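Local atomic coordinates of conjugal transfer protein (Escherichia coli, PDB entry 5I97), a protein that is a VirB8-like inner-membrane component of the pKM101 type IV secretion system, and probably takes part in assembling the channel used for conjugal DNA transfer. Residues A[36-41]-A[88-93]. Sequence-based numbering, arbitrary orientation.
Sequences QYVIHR and TRVKIN
CG1 of V38 stands anti to its backbone N (chi1 170°) and CG1 of V90 takes the same setting, whereas in I39 and I92 CG1 is anti to the carbonyl carbon. These first torsions set the CG atoms between helix 27-42 and the edge strand 86-98 of the antiparallel sheet; the second torsion of I92 (chi2 -66°) places its CD1, and that of I39 extends the chain to CD1. V38 CG1 meets I92 CD1 at 3.9 Å, the two side chains passing at an oblique angle. I39 CG1 lies 4.0 Å from V90 CG1, and I39 CD1 reaches on to I92 CG1 at 4.2 Å. V90 thus sits against both helix residues: its CG1 is 4.4 Å from V38 CG1, while its CG2 approaches the carbonyl O of V38. The short segments run nearly antiparallel, at 160° with axes 8.2 Å apart. Strand alternation points V90 and I92 at the helix, with R89 and K91 turned away. V38 is buried, and F108 of the adjacent strand 103-114 and M130 of strand 124-134 extend its apolar surroundings. A helix packed on a curved sheet fits the NTF2-like fold of the periplasmic VirB8 domain. With no hydrogen bond or salt bridge across, the junction depends on the shape fit of branched aliphatic side chains and the 190 Å² they bury over both sides; no directional bond fixes helix on strand.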
ATOM      1  N   GLN A  36       0.521   6.513 -17.009  1.00 24.26           N
ATOM      2  CA  GLN A  36       1.303   5.283 -16.863  1.00 23.96           C
ATOM      3  C   GLN A  36       2.785   5.563 -16.937  1.00 23.88           C
ATOM      4  O   GLN A  36       3.573   4.988 -16.203  1.00 23.53           O
ATOM      5  CB  GLN A  36       0.952   4.277 -17.963  1.00 24.33           C
ATOM      6  CG  GLN A  36      -0.351   3.568 -17.768  1.00 24.40           C
ATOM      7  CD  GLN A  36      -0.294   2.631 -16.605  1.00 23.92           C
ATOM      8  OE1 GLN A  36      -0.968   2.837 -15.606  1.00 23.68           O
ATOM      9  NE2 GLN A  36       0.502   1.576 -16.732  1.00 26.14           N
ATOM     10  N   TYR A  37       3.152   6.461 -17.831  1.00 24.29           N
ATOM     11  CA  TYR A  37       4.541   6.797 -18.030  1.00 24.35           C
ATOM     12  C   TYR A  37       5.094   7.457 -16.778  1.00 24.00           C
ATOM     13  O   TYR A  37       6.160   7.081 -16.303  1.00 23.80           O
ATOM     14  CB  TYR A  37       4.707   7.698 -19.246  1.00 24.95           C
ATOM     15  CG  TYR A  37       6.136   8.009 -19.605  1.00 25.14           C
ATOM     16  CD1 TYR A  37       6.862   7.176 -20.444  1.00 25.37           C
ATOM     17  CD2 TYR A  37       6.768   9.139 -19.099  1.00 25.17           C
ATOM     18  CE1 TYR A  37       8.177   7.463 -20.780  1.00 25.63           C
ATOM     19  CE2 TYR A  37       8.076   9.436 -19.433  1.00 25.43           C
ATOM     20  CZ  TYR A  37       8.778   8.597 -20.271  1.00 25.66           C
ATOM     21  OH  TYR A  37      10.077   8.896 -20.592  1.00 25.99           O
ATOM     22  N   VAL A  38       4.369   8.440 -16.259  1.00 24.01           N
ATOM     23  CA  VAL A  38       4.786   9.138 -15.059  1.00 23.78           C
ATOM     24  C   VAL A  38       4.864   8.184 -13.878  1.00 23.24           C
ATOM     25  O   VAL A  38       5.792   8.233 -13.090  1.00 23.06           O
ATOM     26  CB  VAL A  38       3.835  10.294 -14.723  1.00 23.98           C
ATOM     27  CG1 VAL A  38       4.135  10.859 -13.326  1.00 23.75           C
ATOM     28  CG2 VAL A  38       3.913  11.367 -15.789  1.00 24.60           C
ATOM     29  N   ILE A  39       3.887   7.304 -13.759  1.00 23.06           N
ATOM     30  CA  ILE A  39       3.899   6.345 -12.675  1.00 22.63           C
ATOM     31  C   ILE A  39       5.098   5.397 -12.776  1.00 22.53           C
ATOM     32  O   ILE A  39       5.758   5.127 -11.777  1.00 22.28           O
ATOM     33  CB  ILE A  39       2.587   5.567 -12.633  1.00 22.57           C
ATOM     34  CG1 ILE A  39       1.466   6.482 -12.138  1.00 22.66           C
ATOM     35  CG2 ILE A  39       2.692   4.388 -11.697  1.00 22.76           C
ATOM     36  CD1 ILE A  39       0.079   5.905 -12.299  1.00 22.78           C
ATOM     37  N   HIS A  40       5.389   4.911 -13.984  1.00 22.82           N
ATOM     38  CA  HIS A  40       6.515   4.015 -14.194  1.00 22.86           C
ATOM     39  C   HIS A  40       7.837   4.713 -13.896  1.00 22.92           C
ATOM     40  O   HIS A  40       8.745   4.114 -13.329  1.00 22.84           O
ATOM     41  CB  HIS A  40       6.553   3.502 -15.634  1.00 23.27           C
ATOM     42  CG  HIS A  40       5.628   2.362 -15.920  1.00 23.62           C
ATOM     43  ND1 HIS A  40       5.588   1.217 -15.153  1.00 24.84           N
ATOM     44  CD2 HIS A  40       4.722   2.178 -16.912  1.00 25.30           C
ATOM     45  CE1 HIS A  40       4.695   0.383 -15.655  1.00 26.11           C
ATOM     46  NE2 HIS A  40       4.156   0.943 -16.723  1.00 24.41           N
ATOM     47  N   ARG A  41       7.936   5.977 -14.292  1.00 23.16           N
ATOM     48  CA  ARG A  41       9.204   6.691 -14.242  1.00 23.38           C
ATOM     49  C   ARG A  41       9.500   7.332 -12.888  1.00 23.17           C
ATOM     50  O   ARG A  41      10.644   7.344 -12.449  1.00 23.26           O
ATOM     51  CB  ARG A  41       9.243   7.751 -15.340  1.00 23.85           C
ATOM     52  CG  ARG A  41      10.469   8.611 -15.317  1.00 24.18           C
ATOM     53  CD  ARG A  41      10.746   9.242 -16.653  1.00 24.75           C
ATOM     54  NE  ARG A  41      11.927  10.092 -16.589  1.00 25.13           N
ATOM     55  CZ  ARG A  41      12.581  10.562 -17.644  1.00 25.71           C
ATOM     56  NH1 ARG A  41      12.187  10.254 -18.873  1.00 25.97           N
ATOM     57  NH2 ARG A  41      13.637  11.335 -17.467  1.00 26.09           N
ATOM     58  N   THR A  88       9.177   4.743  -3.423  1.00 21.54           N
ATOM     59  CA  THR A  88       8.454   5.975  -3.734  1.00 21.58           C
ATOM     60  C   THR A  88       7.221   5.714  -4.590  1.00 21.42           C
ATOM     61  O   THR A  88       7.325   5.137  -5.664  1.00 21.44           O
ATOM     62  CB  THR A  88       9.341   7.000  -4.447  1.00 21.91           C
ATOM     63  OG1 THR A  88      10.310   7.511  -3.524  1.00 22.15           O
ATOM     64  CG2 THR A  88       8.497   8.170  -4.927  1.00 22.02           C
ATOM     65  N   ARG A  89       6.052   6.091  -4.071  1.00 21.34           N
ATOM     66  CA  ARG A  89       4.804   5.914  -4.801  1.00 21.30           C
ATOM     67  C   ARG A  89       4.317   7.236  -5.406  1.00 21.55           C
ATOM     68  O   ARG A  89       4.610   8.323  -4.891  1.00 21.74           O
ATOM     69  CB  ARG A  89       3.723   5.287  -3.908  1.00 21.13           C
ATOM     70  CG  ARG A  89       3.035   6.232  -2.925  1.00 21.23           C
ATOM     71  CD  ARG A  89       2.022   5.449  -2.088  1.00 26.52           C
ATOM     72  NE  ARG A  89       1.418   6.245  -1.024  1.00 32.68           N
ATOM     73  CZ  ARG A  89       1.912   6.366   0.201  1.00 39.43           C
ATOM     74  NH1 ARG A  89       3.027   5.728   0.538  1.00 39.97           N
ATOM     75  NH2 ARG A  89       1.281   7.123   1.093  1.00 42.96           N
ATOM     76  N   VAL A  90       3.569   7.119  -6.499  1.00 21.64           N
ATOM     77  CA  VAL A  90       3.040   8.268  -7.228  1.00 21.97           C
ATOM     78  C   VAL A  90       1.528   8.407  -7.124  1.00 22.08           C
ATOM     79  O   VAL A  90       0.802   7.431  -7.203  1.00 23.29           O
ATOM     80  CB  VAL A  90       3.396   8.183  -8.746  1.00 22.16           C
ATOM     81  CG1 VAL A  90       2.636   9.242  -9.560  1.00 22.57           C
ATOM     82  CG2 VAL A  90       4.896   8.275  -8.970  1.00 22.20           C
ATOM     83  N   LYS A  91       1.081   9.640  -6.920  1.00 22.40           N
ATOM     84  CA  LYS A  91      -0.323  10.021  -7.006  1.00 22.68           C
ATOM     85  C   LYS A  91      -0.516  11.061  -8.106  1.00 23.18           C
ATOM     86  O   LYS A  91       0.031  12.156  -8.019  1.00 23.45           O
ATOM     87  CB  LYS A  91      -0.816  10.577  -5.666  1.00 23.99           C
ATOM     88  CG  LYS A  91      -2.310  10.817  -5.597  1.00 28.89           C
ATOM     89  CD  LYS A  91      -3.121   9.609  -6.016  1.00 34.76           C
ATOM     90  CE  LYS A  91      -4.573   9.811  -5.637  1.00 39.97           C
ATOM     91  NZ  LYS A  91      -5.070  11.083  -6.219  1.00 44.23           N
ATOM     92  N   ILE A  92      -1.258  10.711  -9.152  1.00 23.37           N
ATOM     93  CA  ILE A  92      -1.597  11.678 -10.193  1.00 23.94           C
ATOM     94  C   ILE A  92      -2.704  12.603  -9.699  1.00 24.40           C
ATOM     95  O   ILE A  92      -3.757  12.134  -9.280  1.00 24.41           O
ATOM     96  CB  ILE A  92      -2.053  10.980 -11.493  1.00 24.09           C
ATOM     97  CG1 ILE A  92      -0.984   9.998 -11.982  1.00 23.71           C
ATOM     98  CG2 ILE A  92      -2.360  12.004 -12.576  1.00 24.75           C
ATOM     99  CD1 ILE A  92       0.304  10.646 -12.429  1.00 23.79           C
ATOM    100  N   ASN A  93      -2.487  13.910  -9.774  1.00 24.88           N
ATOM    101  CA  ASN A  93      -3.474  14.863  -9.271  1.00 25.44           C
ATOM    102  C   ASN A  93      -4.334  15.494 -10.377  1.00 26.17           C
ATOM    103  O   ASN A  93      -5.528  15.720 -10.190  1.00 26.61           O
ATOM    104  CB  ASN A  93      -2.784  15.966  -8.470  1.00 25.65           C
ATOM    105  CG  ASN A  93      -1.976  15.420  -7.291  1.00 25.04           C
ATOM    106  OD1 ASN A  93      -0.802  15.751  -7.123  1.00 24.96           O
ATOM    107  ND2 ASN A  93      -2.599  14.567  -6.488  1.00 24.69           N
TER